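Local coordinates for protein PA1221 (Pseudomonas aeruginosa, PDB 4DG8) that belongs to the ANL superfamily of AMP-binding enzymes, probably carries a phosphopantetheine attachment site, and is modelled with adenosine monophosphate, at residues 80-85 / 95-100; 87-92 / 144-149; 67-72 / 127-132. All coordinates share one frame; numbering follows the deposited sequence.

Overall arrangement
All three contacts tie the 143-145, 125-130, 79-83 edge of a mixed sheet to the two helices 55-72 and 88-99 packed on it. Contacts 1 and 3 are buried and apolar: strand side chains L80 and V82 in contact 1, and L127 and L129 in contact 3, project to one side, where they meet the helix residue I97 in the first case and Y68 and L69 in the second. Contact 2 lies at the surface, around the end of the edge strand 143-145, and pairs a weak salt bridge with a little apolar packing. Contacts 1 and 2 share helix 88-99, using its last and first turns respectively. Strands of contacts 1 and 3 are neighbours, joined by backbone bonds, as are those of contacts 2 and 3.

Contact 1 of 3, residues 80-85 / 95-100; sequences LGVYGE and LAILLS
I97 lies over the strand 79-83 with its CG1-CD1 arm bridging two strand residues, L80 and V82. Its ethyl arm does all the touching. L80 and I97 run antiparallel, flank to flank: L80 CD1 lies 3.8 Å from I97 CG1, and L80 CB follows at 4.0 Å from the same CG1 atom. The end of the arm then continues to V82, which it approaches at a slant, with V82 CG2 3.6 Å from I97 CD1. The torsions explain the reach. In I97, CG1 stands anti to the carbonyl carbon (chi1 -77°), which sends the longer branch down to the strand, while V82 has CG1 anti to its backbone N (chi1 176°) and thereby presents CG2 to the isoleucine.

The alternation along the strand sets the pattern, since L80 and V82 project toward the helix from the same side and G81 between them has no side chain. Strand 79-83, helix 88-99 and strand 103-106 form a beta-alpha-beta unit of the parallel part of the sheet, and I97 sits near the end of its helix. L80 also touches L127, and I97 also packs on L69 and L129, so the apolar layer runs on beneath helix 55-72 to the neighbouring strand. At the last turn, S100 OG donates to A96 O at 2.7 Å; A96 O also takes the backbone bond from S100 N at 3.1 Å, so two donors of one residue grip it. The hydroxyl is further hydrogen-bonded with S66 of helix 55-72.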
ATOM      1  N   LEU A  80     -10.220 -14.235  -2.339  1.00 25.94           N
ATOM      2  CA  LEU A  80     -11.405 -13.683  -2.969  1.00 16.98           C
ATOM      3  C   LEU A  80     -11.125 -12.270  -3.459  1.00 16.88           C
ATOM      4  O   LEU A  80     -10.562 -11.435  -2.724  1.00 24.05           O
ATOM      5  CB  LEU A  80     -12.578 -13.695  -1.989  1.00 16.17           C
ATOM      6  CG  LEU A  80     -13.080 -15.075  -1.556  1.00 19.79           C
ATOM      7  CD1 LEU A  80     -14.118 -14.905  -0.441  1.00 20.68           C
ATOM      8  CD2 LEU A  80     -13.672 -15.808  -2.745  1.00 17.96           C
ATOM      9  N   GLY A  81     -11.548 -11.997  -4.693  1.00 21.74           N
ATOM     10  CA  GLY A  81     -11.276 -10.727  -5.338  1.00 18.61           C
ATOM     11  C   GLY A  81     -12.326  -9.671  -5.060  1.00 21.47           C
ATOM     12  O   GLY A  81     -13.483  -9.995  -4.828  1.00 26.08           O
ATOM     13  N   VAL A  82     -11.915  -8.405  -5.101  1.00 18.14           N
ATOM     14  CA  VAL A  82     -12.836  -7.288  -4.977  1.00 21.06           C
ATOM     15  C   VAL A  82     -12.529  -6.273  -6.052  1.00 30.64           C
ATOM     16  O   VAL A  82     -11.371  -5.864  -6.201  1.00 25.14           O
ATOM     17  CB  VAL A  82     -12.714  -6.610  -3.615  1.00 26.06           C
ATOM     18  CG1 VAL A  82     -13.620  -5.363  -3.538  1.00 22.05           C
ATOM     19  CG2 VAL A  82     -13.057  -7.599  -2.519  1.00 22.34           C
ATOM     20  N   TYR A  83     -13.551  -5.894  -6.819  1.00 27.46           N
ATOM     21  CA  TYR A  83     -13.424  -4.793  -7.774  1.00 28.26           C
ATOM     22  C   TYR A  83     -14.411  -3.674  -7.470  1.00 26.52           C
ATOM     23  O   TYR A  83     -15.578  -3.921  -7.158  1.00 31.33           O
ATOM     24  CB  TYR A  83     -13.591  -5.278  -9.228  1.00 20.62           C
ATOM     25  CG  TYR A  83     -13.682  -4.126 -10.225  1.00 29.37           C
ATOM     26  CD1 TYR A  83     -12.561  -3.383 -10.563  1.00 23.91           C
ATOM     27  CD2 TYR A  83     -14.899  -3.780 -10.818  1.00 29.39           C
ATOM     28  CE1 TYR A  83     -12.637  -2.331 -11.457  1.00 33.11           C
ATOM     29  CE2 TYR A  83     -14.989  -2.725 -11.728  1.00 32.61           C
ATOM     30  CZ  TYR A  83     -13.856  -2.006 -12.038  1.00 38.47           C
ATOM     31  OH  TYR A  83     -13.936  -0.955 -12.922  1.00 42.57           O
ATOM     32  N   GLY A  84     -13.916  -2.444  -7.480  1.00 28.65           N
ATOM     33  CA  GLY A  84     -14.745  -1.263  -7.655  1.00 22.10           C
ATOM     34  C   GLY A  84     -14.150  -0.047  -6.953  1.00 28.77           C
ATOM     35  O   GLY A  84     -13.241  -0.192  -6.135  1.00 25.31           O
ATOM     36  N   GLU A  85     -14.693   1.137  -7.229  1.00 24.75           N
ATOM     37  CA  GLU A  85     -14.289   2.357  -6.528  1.00 36.44           C
ATOM     38  C   GLU A  85     -14.729   2.271  -5.069  1.00 33.60           C
ATOM     39  O   GLU A  85     -15.637   1.509  -4.744  1.00 31.90           O
ATOM     40  CB  GLU A  85     -14.922   3.602  -7.174  1.00 40.61           C
ATOM     41  CG  GLU A  85     -14.477   3.883  -8.607  1.00 51.20           C
ATOM     42  CD  GLU A  85     -12.976   4.054  -8.732  1.00 63.44           C
ATOM     43  OE1 GLU A  85     -12.327   4.408  -7.728  1.00 70.03           O
ATOM     44  OE2 GLU A  85     -12.438   3.826  -9.834  1.00 68.14           O
ATOM     45  N   LEU A  95     -14.938  -6.827   4.887  1.00 18.61           N
ATOM     46  CA  LEU A  95     -15.233  -7.411   6.195  1.00 14.99           C
ATOM     47  C   LEU A  95     -15.852  -8.811   6.051  1.00 16.51           C
ATOM     48  O   LEU A  95     -15.575  -9.694   6.853  1.00 17.69           O
ATOM     49  CB  LEU A  95     -16.148  -6.490   7.032  1.00 20.71           C
ATOM     50  CG  LEU A  95     -16.536  -6.958   8.436  1.00 20.50           C
ATOM     51  CD1 LEU A  95     -15.280  -7.193   9.302  1.00 23.05           C
ATOM     52  CD2 LEU A  95     -17.489  -5.946   9.107  1.00 24.27           C
ATOM     53  N   ALA A  96     -16.715  -9.002   5.053  1.00 23.63           N
ATOM     54  CA  ALA A  96     -17.394 -10.290   4.891  1.00 22.35           C
ATOM     55  C   ALA A  96     -16.372 -11.382   4.513  1.00 21.50           C
ATOM     56  O   ALA A  96     -16.443 -12.536   4.983  1.00 20.79           O
ATOM     57  CB  ALA A  96     -18.488 -10.183   3.846  1.00 19.39           C
ATOM     58  N   ILE A  97     -15.409 -10.991   3.681  1.00 20.47           N
ATOM     59  CA  ILE A  97     -14.315 -11.879   3.315  1.00 20.36           C
ATOM     60  C   ILE A  97     -13.543 -12.270   4.564  1.00 19.07           C
ATOM     61  O   ILE A  97     -13.356 -13.457   4.826  1.00 20.45           O
ATOM     62  CB  ILE A  97     -13.382 -11.263   2.252  1.00 24.21           C
ATOM     63  CG1 ILE A  97     -14.048 -11.334   0.877  1.00 22.41           C
ATOM     64  CG2 ILE A  97     -12.064 -12.054   2.178  1.00 21.84           C
ATOM     65  CD1 ILE A  97     -13.583 -10.248  -0.106  1.00 19.54           C
ATOM     66  N   LEU A  98     -13.137 -11.286   5.366  1.00 18.71           N
ATOM     67  CA  LEU A  98     -12.405 -11.628   6.591  1.00 20.48           C
ATOM     68  C   LEU A  98     -13.190 -12.507   7.571  1.00 19.53           C
ATOM     69  O   LEU A  98     -12.638 -13.447   8.156  1.00 20.67           O
ATOM     70  CB  LEU A  98     -11.906 -10.366   7.296  1.00 25.63           C
ATOM     71  CG  LEU A  98     -10.962  -9.505   6.453  1.00 22.24           C
ATOM     72  CD1 LEU A  98     -10.419  -8.418   7.345  1.00 19.72           C
ATOM     73  CD2 LEU A  98      -9.835 -10.349   5.857  1.00 14.83           C
ATOM     74  N   LEU A  99     -14.467 -12.180   7.752  1.00 19.41           N
ATOM     75  CA  LEU A  99     -15.383 -12.950   8.594  1.00 23.47           C
ATOM     76  C   LEU A  99     -15.471 -14.410   8.180  1.00 23.16           C
ATOM     77  O   LEU A  99     -15.729 -15.287   9.019  1.00 18.34           O
ATOM     78  CB  LEU A  99     -16.791 -12.364   8.515  1.00 21.03           C
ATOM     79  CG  LEU A  99     -17.107 -11.109   9.348  1.00 29.40           C
ATOM     80  CD1 LEU A  99     -18.476 -10.492   8.950  1.00 22.61           C
ATOM     81  CD2 LEU A  99     -17.079 -11.463  10.833  1.00 23.98           C
ATOM     82  N   SER A 100     -15.323 -14.651   6.877  1.00 22.34           N
ATOM     83  CA  SER A 100     -15.400 -16.006   6.321  1.00 28.43           C
ATOM     84  C   SER A 100     -14.101 -16.826   6.436  1.00 26.46           C
ATOM     85  O   SER A 100     -14.060 -17.987   6.021  1.00 26.26           O
ATOM     86  CB  SER A 100     -15.818 -15.927   4.850  1.00 23.23           C
ATOM     87  OG  SER A 100     -16.982 -15.138   4.717  1.00 20.47           O
TER

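Contact 2 of 3, residues 87-92 / 144-149; sequences SRESIT and VPVRHL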
ATOM      1  N   SER A  87     -16.695   2.292  -2.006  1.00 25.16           N
ATOM      2  CA  SER A  87     -18.114   2.423  -1.716  1.00 30.99           C
ATOM      3  C   SER A  87     -18.383   1.670  -0.419  1.00 29.52           C
ATOM      4  O   SER A  87     -17.545   0.884   0.030  1.00 28.50           O
ATOM      5  CB  SER A  87     -18.951   1.819  -2.843  1.00 29.79           C
ATOM      6  OG  SER A  87     -18.786   0.407  -2.878  1.00 29.14           O
ATOM      7  N   ARG A  88     -19.539   1.913   0.185  1.00 24.67           N
ATOM      8  CA  ARG A  88     -19.926   1.147   1.362  1.00 22.84           C
ATOM      9  C   ARG A  88     -19.965  -0.352   1.020  1.00 22.62           C
ATOM     10  O   ARG A  88     -19.587  -1.211   1.835  1.00 19.90           O
ATOM     11  CB  ARG A  88     -21.266   1.661   1.927  1.00 26.70           C
ATOM     12  CG  ARG A  88     -22.418   1.646   0.932  1.00 28.81           C
ATOM     13  CD  ARG A  88     -23.700   2.069   1.607  1.00 28.92           C
ATOM     14  NE  ARG A  88     -23.697   3.506   1.921  1.00 25.89           N
ATOM     15  CZ  ARG A  88     -24.671   4.133   2.568  1.00 32.09           C
ATOM     16  NH1 ARG A  88     -25.745   3.461   2.976  1.00 26.93           N
ATOM     17  NH2 ARG A  88     -24.573   5.439   2.798  1.00 28.06           N
ATOM     18  N   GLU A  89     -20.387  -0.670  -0.201  1.00 22.39           N
ATOM     19  CA  GLU A  89     -20.344  -2.062  -0.664  1.00 21.43           C
ATOM     20  C   GLU A  89     -18.940  -2.700  -0.640  1.00 26.52           C
ATOM     21  O   GLU A  89     -18.781  -3.827  -0.175  1.00 21.23           O
ATOM     22  CB  GLU A  89     -20.918  -2.204  -2.080  1.00 25.89           C
ATOM     23  CG  GLU A  89     -22.432  -2.066  -2.163  1.00 38.14           C
ATOM     24  CD  GLU A  89     -22.891  -0.630  -2.117  1.00 42.06           C
ATOM     25  OE1 GLU A  89     -22.054   0.275  -2.329  1.00 38.54           O
ATOM     26  OE2 GLU A  89     -24.091  -0.413  -1.873  1.00 48.88           O
ATOM     27  N   SER A  90     -17.922  -2.011  -1.149  1.00 21.94           N
ATOM     28  CA  SER A  90     -16.600  -2.653  -1.198  1.00 29.60           C
ATOM     29  C   SER A  90     -16.021  -2.898   0.221  1.00 15.25           C
ATOM     30  O   SER A  90     -15.482  -3.979   0.516  1.00 27.71           O
ATOM     31  CB  SER A  90     -15.632  -1.913  -2.144  1.00 23.32           C
ATOM     32  OG  SER A  90     -15.494  -0.555  -1.795  1.00 25.93           O
ATOM     33  N   ILE A  91     -16.198  -1.913   1.095  1.00 27.27           N
ATOM     34  CA  ILE A  91     -15.836  -2.020   2.509  1.00 22.36           C
ATOM     35  C   ILE A  91     -16.529  -3.219   3.185  1.00 22.78           C
ATOM     36  O   ILE A  91     -15.897  -4.031   3.892  1.00 23.74           O
ATOM     37  CB  ILE A  91     -16.222  -0.717   3.278  1.00 19.86           C
ATOM     38  CG1 ILE A  91     -15.540   0.521   2.677  1.00 29.21           C
ATOM     39  CG2 ILE A  91     -15.919  -0.864   4.777  1.00 18.25           C
ATOM     40  CD1 ILE A  91     -14.020   0.460   2.656  1.00 30.12           C
ATOM     41  N   THR A  92     -17.838  -3.323   2.963  1.00 23.23           N
ATOM     42  CA  THR A  92     -18.593  -4.476   3.439  1.00 24.36           C
ATOM     43  C   THR A  92     -18.026  -5.802   2.887  1.00 25.62           C
ATOM     44  O   THR A  92     -17.958  -6.812   3.607  1.00 29.10           O
ATOM     45  CB  THR A  92     -20.081  -4.332   3.071  1.00 25.46           C
ATOM     46  OG1 THR A  92     -20.545  -3.044   3.498  1.00 21.33           O
ATOM     47  CG2 THR A  92     -20.928  -5.428   3.712  1.00 23.04           C
ATOM     48  N   VAL A 144     -18.983 -11.933  -9.767  1.00 29.31           N
ATOM     49  CA  VAL A 144     -20.397 -11.862  -9.436  1.00 28.98           C
ATOM     50  C   VAL A 144     -20.772 -10.436  -9.049  1.00 32.88           C
ATOM     51  O   VAL A 144     -19.986  -9.745  -8.406  1.00 32.56           O
ATOM     52  CB  VAL A 144     -20.773 -12.827  -8.295  1.00 25.63           C
ATOM     53  CG1 VAL A 144     -20.489 -14.252  -8.711  1.00 26.11           C
ATOM     54  CG2 VAL A 144     -20.024 -12.485  -7.004  1.00 29.08           C
ATOM     55  N   PRO A 145     -21.962  -9.982  -9.480  1.00 37.43           N
ATOM     56  CA  PRO A 145     -22.432  -8.635  -9.126  1.00 40.36           C
ATOM     57  C   PRO A 145     -22.776  -8.595  -7.649  1.00 37.86           C
ATOM     58  O   PRO A 145     -23.588  -9.395  -7.186  1.00 34.73           O
ATOM     59  CB  PRO A 145     -23.699  -8.476  -9.972  1.00 43.40           C
ATOM     60  CG  PRO A 145     -24.210  -9.887 -10.150  1.00 45.75           C
ATOM     61  CD  PRO A 145     -22.994 -10.783 -10.167  1.00 38.19           C
ATOM     62  N   VAL A 146     -22.227  -7.642  -6.918  1.00 37.86           N
ATOM     63  CA  VAL A 146     -22.345  -7.712  -5.472  1.00 40.00           C
ATOM     64  C   VAL A 146     -23.731  -7.266  -4.995  1.00 38.36           C
ATOM     65  O   VAL A 146     -24.189  -7.685  -3.945  1.00 33.96           O
ATOM     66  CB  VAL A 146     -21.216  -6.940  -4.759  1.00 39.32           C
ATOM     67  CG1 VAL A 146     -21.559  -5.453  -4.664  1.00 32.75           C
ATOM     68  CG2 VAL A 146     -20.969  -7.539  -3.387  1.00 43.35           C
ATOM     69  N   ARG A 147     -24.401  -6.438  -5.787  1.00 40.84           N
ATOM     70  CA  ARG A 147     -25.728  -5.952  -5.431  1.00 45.77           C
ATOM     71  C   ARG A 147     -26.790  -6.966  -5.834  1.00 52.15           C
ATOM     72  O   ARG A 147     -27.948  -6.888  -5.418  1.00 48.59           O
ATOM     73  CB  ARG A 147     -25.988  -4.594  -6.099  1.00 50.95           C
ATOM     74  CG  ARG A 147     -25.217  -3.446  -5.452  1.00 51.98           C
ATOM     75  CD  ARG A 147     -25.300  -2.133  -6.232  1.00 55.34           C
ATOM     76  NE  ARG A 147     -24.306  -1.187  -5.726  1.00 62.69           N
ATOM     77  CZ  ARG A 147     -23.013  -1.228  -6.039  1.00 65.01           C
ATOM     78  NH1 ARG A 147     -22.569  -2.157  -6.875  1.00 66.51           N
ATOM     79  NH2 ARG A 147     -22.162  -0.344  -5.523  1.00 61.78           N
ATOM     80  N   HIS A 148     -26.402  -7.886  -6.705  1.00 56.25           N
ATOM     81  CA  HIS A 148     -27.338  -8.884  -7.219  1.00 62.40           C
ATOM     82  C   HIS A 148     -27.297 -10.322  -6.677  1.00 57.44           C
ATOM     83  O   HIS A 148     -27.894 -11.222  -7.266  1.00 60.32           O
ATOM     84  CB  HIS A 148     -27.510  -8.757  -8.734  1.00 73.58           C
ATOM     85  CG  HIS A 148     -28.155  -7.464  -9.133  1.00 84.22           C
ATOM     86  ND1 HIS A 148     -27.452  -6.281  -9.228  1.00 86.84           N
ATOM     87  CD2 HIS A 148     -29.448  -7.154  -9.392  1.00 87.93           C
ATOM     88  CE1 HIS A 148     -28.278  -5.305  -9.565  1.00 87.19           C
ATOM     89  NE2 HIS A 148     -29.494  -5.809  -9.670  1.00 88.51           N
ATOM     90  N   LEU A 149     -26.536 -10.543  -5.609  1.00 51.76           N
ATOM     91  CA  LEU A 149     -26.380 -11.877  -5.020  1.00 50.01           C
ATOM     92  C   LEU A 149     -27.660 -12.494  -4.449  1.00 57.13           C
ATOM     93  O   LEU A 149     -28.539 -11.787  -3.939  1.00 61.46           O
ATOM     94  CB  LEU A 149     -25.311 -11.862  -3.931  1.00 42.32           C
ATOM     95  CG  LEU A 149     -23.959 -11.293  -4.355  1.00 42.95           C
ATOM     96  CD1 LEU A 149     -23.004 -11.296  -3.181  1.00 43.21           C
ATOM     97  CD2 LEU A 149     -23.386 -12.075  -5.517  1.00 41.70           C
TER
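E89 meets R147 with the two chains crossing at about a right angle, and the close part of the contact is the glutamate lying against the guanidinium. E89 CG lies over one face of that group, 3.6 Å above the plane of the R147 guanidinium and offset toward its rim. The bend of the glutamate at chi2 (79°) brings the carboxylate round beside the guanidinium, the two planes tilted by 40°. R147 NH2 makes a salt bridge with E89 OE1 at 3.3 Å, the shortest approach here, but the hydrogen bond within it is weak and poorly directed, its N-H...O angle being only 123°.

The first turn of helix 88-99 opens with a capping box: S87 OG accepts from S90 N, and S87 N in return donates to S90 OG, both at 3.1 Å. S87 OG also donates weakly to E89 OE1, which may help to steady the carboxylate.

Packing is looser beside this, where E89 CB approaches V146 CG1 at 4.2 Å. The arginine marks the solvent side: it is exposed, and its firmer polar partner is the backbone, NH1 donating to C131 O, in the loop following strand 125-130, the neighbour of strand 143-145 in the sheet.

Contact 3 of 3, residues 67-72 / 127-132; sequences DYLLEH and LILDCS
The last turn of helix 55-72 lies over strand 125-130, whose alternation puts L127 and L129 on the helix side. Y68 reaches the strand with its hydroxyl end. Its CG is anti to the backbone N (chi1 168°), which carries the ring out from the helix until OH comes to 4.1 Å from L127 CD2. The ring atom Y68 CE2 is 4.4 Å from L127 CD2, a methyl that approaches the ring obliquely, and the two side chains cross at about a right angle. L69 makes the second touch: it leaves the helix at a slant to the strand, and its terminal methyl reaches across, CD2 lying 4.3 Å from L129 CD1.

L127 and L129 belong to the parallel region of the mixed sheet, in which strand 125-130 lies between strands 79-83 and 143-145, and helix 55-72 covers that face. V144 of the outer strand touches Y68, L127 and L129, while L69 also packs on L80.

One turn on from Y68, H72 lies against the tyrosine: its ND1 is 3.9 Å above the Y68 ring plane, offset toward the rim, and it donates weakly to Y68 O at 3.1 Å. Where the strand ends, D130 OD1 accepts from S132 N at 2.9 Å in an Asx turn, and the S132 hydroxyl OG also donates to D130 OD1, on its syn side, at 2.6 Å.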
ATOM      1  N   ASP A  67     -22.415 -15.035   4.820  1.00 27.52           N
ATOM      2  CA  ASP A  67     -23.246 -16.220   4.702  1.00 31.34           C
ATOM      3  C   ASP A  67     -23.158 -16.750   3.277  1.00 29.38           C
ATOM      4  O   ASP A  67     -22.989 -17.959   3.044  1.00 26.63           O
ATOM      5  CB  ASP A  67     -24.698 -15.909   5.047  1.00 38.38           C
ATOM      6  CG  ASP A  67     -24.916 -15.712   6.518  1.00 37.76           C
ATOM      7  OD1 ASP A  67     -24.081 -16.201   7.306  1.00 30.59           O
ATOM      8  OD2 ASP A  67     -25.936 -15.077   6.883  1.00 39.44           O
ATOM      9  N   TYR A  68     -23.261 -15.832   2.318  1.00 34.97           N
ATOM     10  CA  TYR A  68     -23.080 -16.227   0.911  1.00 32.94           C
ATOM     11  C   TYR A  68     -21.662 -16.818   0.596  1.00 33.38           C
ATOM     12  O   TYR A  68     -21.511 -17.905  -0.028  1.00 30.24           O
ATOM     13  CB  TYR A  68     -23.425 -15.029   0.015  1.00 37.97           C
ATOM     14  CG  TYR A  68     -23.022 -15.194  -1.432  1.00 37.61           C
ATOM     15  CD1 TYR A  68     -23.905 -15.716  -2.368  1.00 38.52           C
ATOM     16  CD2 TYR A  68     -21.750 -14.820  -1.858  1.00 32.04           C
ATOM     17  CE1 TYR A  68     -23.535 -15.862  -3.688  1.00 43.54           C
ATOM     18  CE2 TYR A  68     -21.366 -14.962  -3.167  1.00 34.29           C
ATOM     19  CZ  TYR A  68     -22.258 -15.483  -4.085  1.00 42.96           C
ATOM     20  OH  TYR A  68     -21.860 -15.626  -5.398  1.00 43.42           O
ATOM     21  N   LEU A  69     -20.624 -16.115   1.044  1.00 23.89           N
ATOM     22  CA  LEU A  69     -19.257 -16.567   0.809  1.00 22.35           C
ATOM     23  C   LEU A  69     -19.021 -17.962   1.396  1.00 29.82           C
ATOM     24  O   LEU A  69     -18.399 -18.822   0.768  1.00 26.74           O
ATOM     25  CB  LEU A  69     -18.252 -15.579   1.406  1.00 22.91           C
ATOM     26  CG  LEU A  69     -18.310 -14.141   0.893  1.00 27.68           C
ATOM     27  CD1 LEU A  69     -17.162 -13.323   1.501  1.00 23.69           C
ATOM     28  CD2 LEU A  69     -18.252 -14.126  -0.640  1.00 22.67           C
ATOM     29  N   LEU A  70     -19.500 -18.178   2.613  1.00 29.05           N
ATOM     30  CA  LEU A  70     -19.310 -19.462   3.266  1.00 28.21           C
ATOM     31  C   LEU A  70     -20.099 -20.540   2.552  1.00 33.31           C
ATOM     32  O   LEU A  70     -19.671 -21.689   2.507  1.00 37.51           O
ATOM     33  CB  LEU A  70     -19.704 -19.391   4.738  1.00 30.16           C
ATOM     34  CG  LEU A  70     -18.642 -18.638   5.533  1.00 28.34           C
ATOM     35  CD1 LEU A  70     -19.087 -18.341   6.955  1.00 24.45           C
ATOM     36  CD2 LEU A  70     -17.298 -19.380   5.490  1.00 25.65           C
ATOM     37  N   GLU A  71     -21.254 -20.172   1.997  1.00 34.39           N
ATOM     38  CA  GLU A  71     -22.014 -21.144   1.223  1.00 34.67           C
ATOM     39  C   GLU A  71     -21.206 -21.639   0.018  1.00 31.67           C
ATOM     40  O   GLU A  71     -21.197 -22.832  -0.275  1.00 30.89           O
ATOM     41  CB  GLU A  71     -23.368 -20.600   0.772  1.00 36.11           C
ATOM     42  CG  GLU A  71     -24.051 -21.545  -0.208  1.00 45.77           C
ATOM     43  CD  GLU A  71     -25.474 -21.141  -0.544  1.00 61.53           C
ATOM     44  OE1 GLU A  71     -25.712 -19.941  -0.828  1.00 62.72           O
ATOM     45  OE2 GLU A  71     -26.352 -22.038  -0.529  1.00 66.67           O
ATOM     46  N   HIS A  72     -20.528 -20.729  -0.675  1.00 23.22           N
ATOM     47  CA  HIS A  72     -19.655 -21.145  -1.781  1.00 34.16           C
ATOM     48  C   HIS A  72     -18.315 -21.739  -1.310  1.00 31.88           C
ATOM     49  O   HIS A  72     -17.818 -22.689  -1.898  1.00 33.84           O
ATOM     50  CB  HIS A  72     -19.374 -19.985  -2.738  1.00 42.42           C
ATOM     51  CG  HIS A  72     -20.588 -19.472  -3.447  1.00 61.68           C
ATOM     52  ND1 HIS A  72     -21.804 -19.307  -2.819  1.00 71.86           N
ATOM     53  CD2 HIS A  72     -20.766 -19.064  -4.726  1.00 68.48           C
ATOM     54  CE1 HIS A  72     -22.681 -18.829  -3.682  1.00 79.42           C
ATOM     55  NE2 HIS A  72     -22.078 -18.671  -4.846  1.00 77.13           N
ATOM     56  N   LEU A 127     -13.054 -16.290  -6.885  1.00 26.15           N
ATOM     57  CA  LEU A 127     -14.237 -15.538  -7.243  1.00 18.78           C
ATOM     58  C   LEU A 127     -13.943 -14.049  -7.053  1.00 28.82           C
ATOM     59  O   LEU A 127     -13.190 -13.663  -6.148  1.00 29.17           O
ATOM     60  CB  LEU A 127     -15.396 -15.984  -6.339  1.00 20.99           C
ATOM     61  CG  LEU A 127     -16.710 -15.210  -6.463  1.00 33.15           C
ATOM     62  CD1 LEU A 127     -17.192 -15.284  -7.907  1.00 45.81           C
ATOM     63  CD2 LEU A 127     -17.761 -15.765  -5.516  1.00 30.38           C
ATOM     64  N   ILE A 128     -14.549 -13.207  -7.877  1.00 23.50           N
ATOM     65  CA  ILE A 128     -14.331 -11.779  -7.745  1.00 22.51           C
ATOM     66  C   ILE A 128     -15.657 -11.084  -7.461  1.00 31.64           C
ATOM     67  O   ILE A 128     -16.621 -11.224  -8.227  1.00 30.00           O
ATOM     68  CB  ILE A 128     -13.688 -11.168  -9.010  1.00 22.03           C
ATOM     69  CG1 ILE A 128     -12.299 -11.770  -9.268  1.00 29.68           C
ATOM     70  CG2 ILE A 128     -13.613  -9.629  -8.895  1.00 19.68           C
ATOM     71  CD1 ILE A 128     -11.731 -11.416 -10.638  1.00 32.07           C
ATOM     72  N   LEU A 129     -15.698 -10.315  -6.378  1.00 29.15           N
ATOM     73  CA  LEU A 129     -16.925  -9.615  -6.012  1.00 20.59           C
ATOM     74  C   LEU A 129     -16.938  -8.276  -6.722  1.00 24.02           C
ATOM     75  O   LEU A 129     -16.148  -7.405  -6.401  1.00 23.86           O
ATOM     76  CB  LEU A 129     -16.958  -9.394  -4.502  1.00 25.82           C
ATOM     77  CG  LEU A 129     -17.033 -10.679  -3.682  1.00 25.18           C
ATOM     78  CD1 LEU A 129     -17.039 -10.357  -2.196  1.00 25.65           C
ATOM     79  CD2 LEU A 129     -18.293 -11.450  -4.082  1.00 22.20           C
ATOM     80  N   ASP A 130     -17.854  -8.105  -7.670  1.00 23.13           N
ATOM     81  CA  ASP A 130     -17.866  -6.898  -8.486  1.00 24.11           C
ATOM     82  C   ASP A 130     -18.747  -5.869  -7.817  1.00 26.80           C
ATOM     83  O   ASP A 130     -19.950  -6.072  -7.705  1.00 27.31           O
ATOM     84  CB  ASP A 130     -18.421  -7.218  -9.884  1.00 28.11           C
ATOM     85  CG  ASP A 130     -18.348  -6.024 -10.834  1.00 32.44           C
ATOM     86  OD1 ASP A 130     -18.167  -4.888 -10.365  1.00 31.52           O
ATOM     87  OD2 ASP A 130     -18.472  -6.221 -12.054  1.00 34.16           O
ATOM     88  N   CYS A 131     -18.149  -4.781  -7.334  1.00 30.72           N
ATOM     89  CA  CYS A 131     -18.912  -3.739  -6.649  1.00 34.00           C
ATOM     90  C   CYS A 131     -19.246  -2.543  -7.519  1.00 44.48           C
ATOM     91  O   CYS A 131     -19.859  -1.597  -7.032  1.00 51.36           O
ATOM     92  CB  CYS A 131     -18.190  -3.243  -5.388  1.00 24.41           C
ATOM     93  SG  CYS A 131     -17.968  -4.502  -4.143  1.00 29.63           S
ATOM     94  N   SER A 132     -18.828  -2.557  -8.784  1.00 39.69           N
ATOM     95  CA  SER A 132     -19.073  -1.397  -9.644  1.00 42.04           C
ATOM     96  C   SER A 132     -20.571  -1.169  -9.803  1.00 39.98           C
ATOM     97  O   SER A 132     -21.376  -2.096  -9.701  1.00 40.30           O
ATOM     98  CB  SER A 132     -18.413  -1.566 -11.011  1.00 44.70           C
ATOM     99  OG  SER A 132     -18.886  -2.730 -11.665  1.00 48.99           O
TER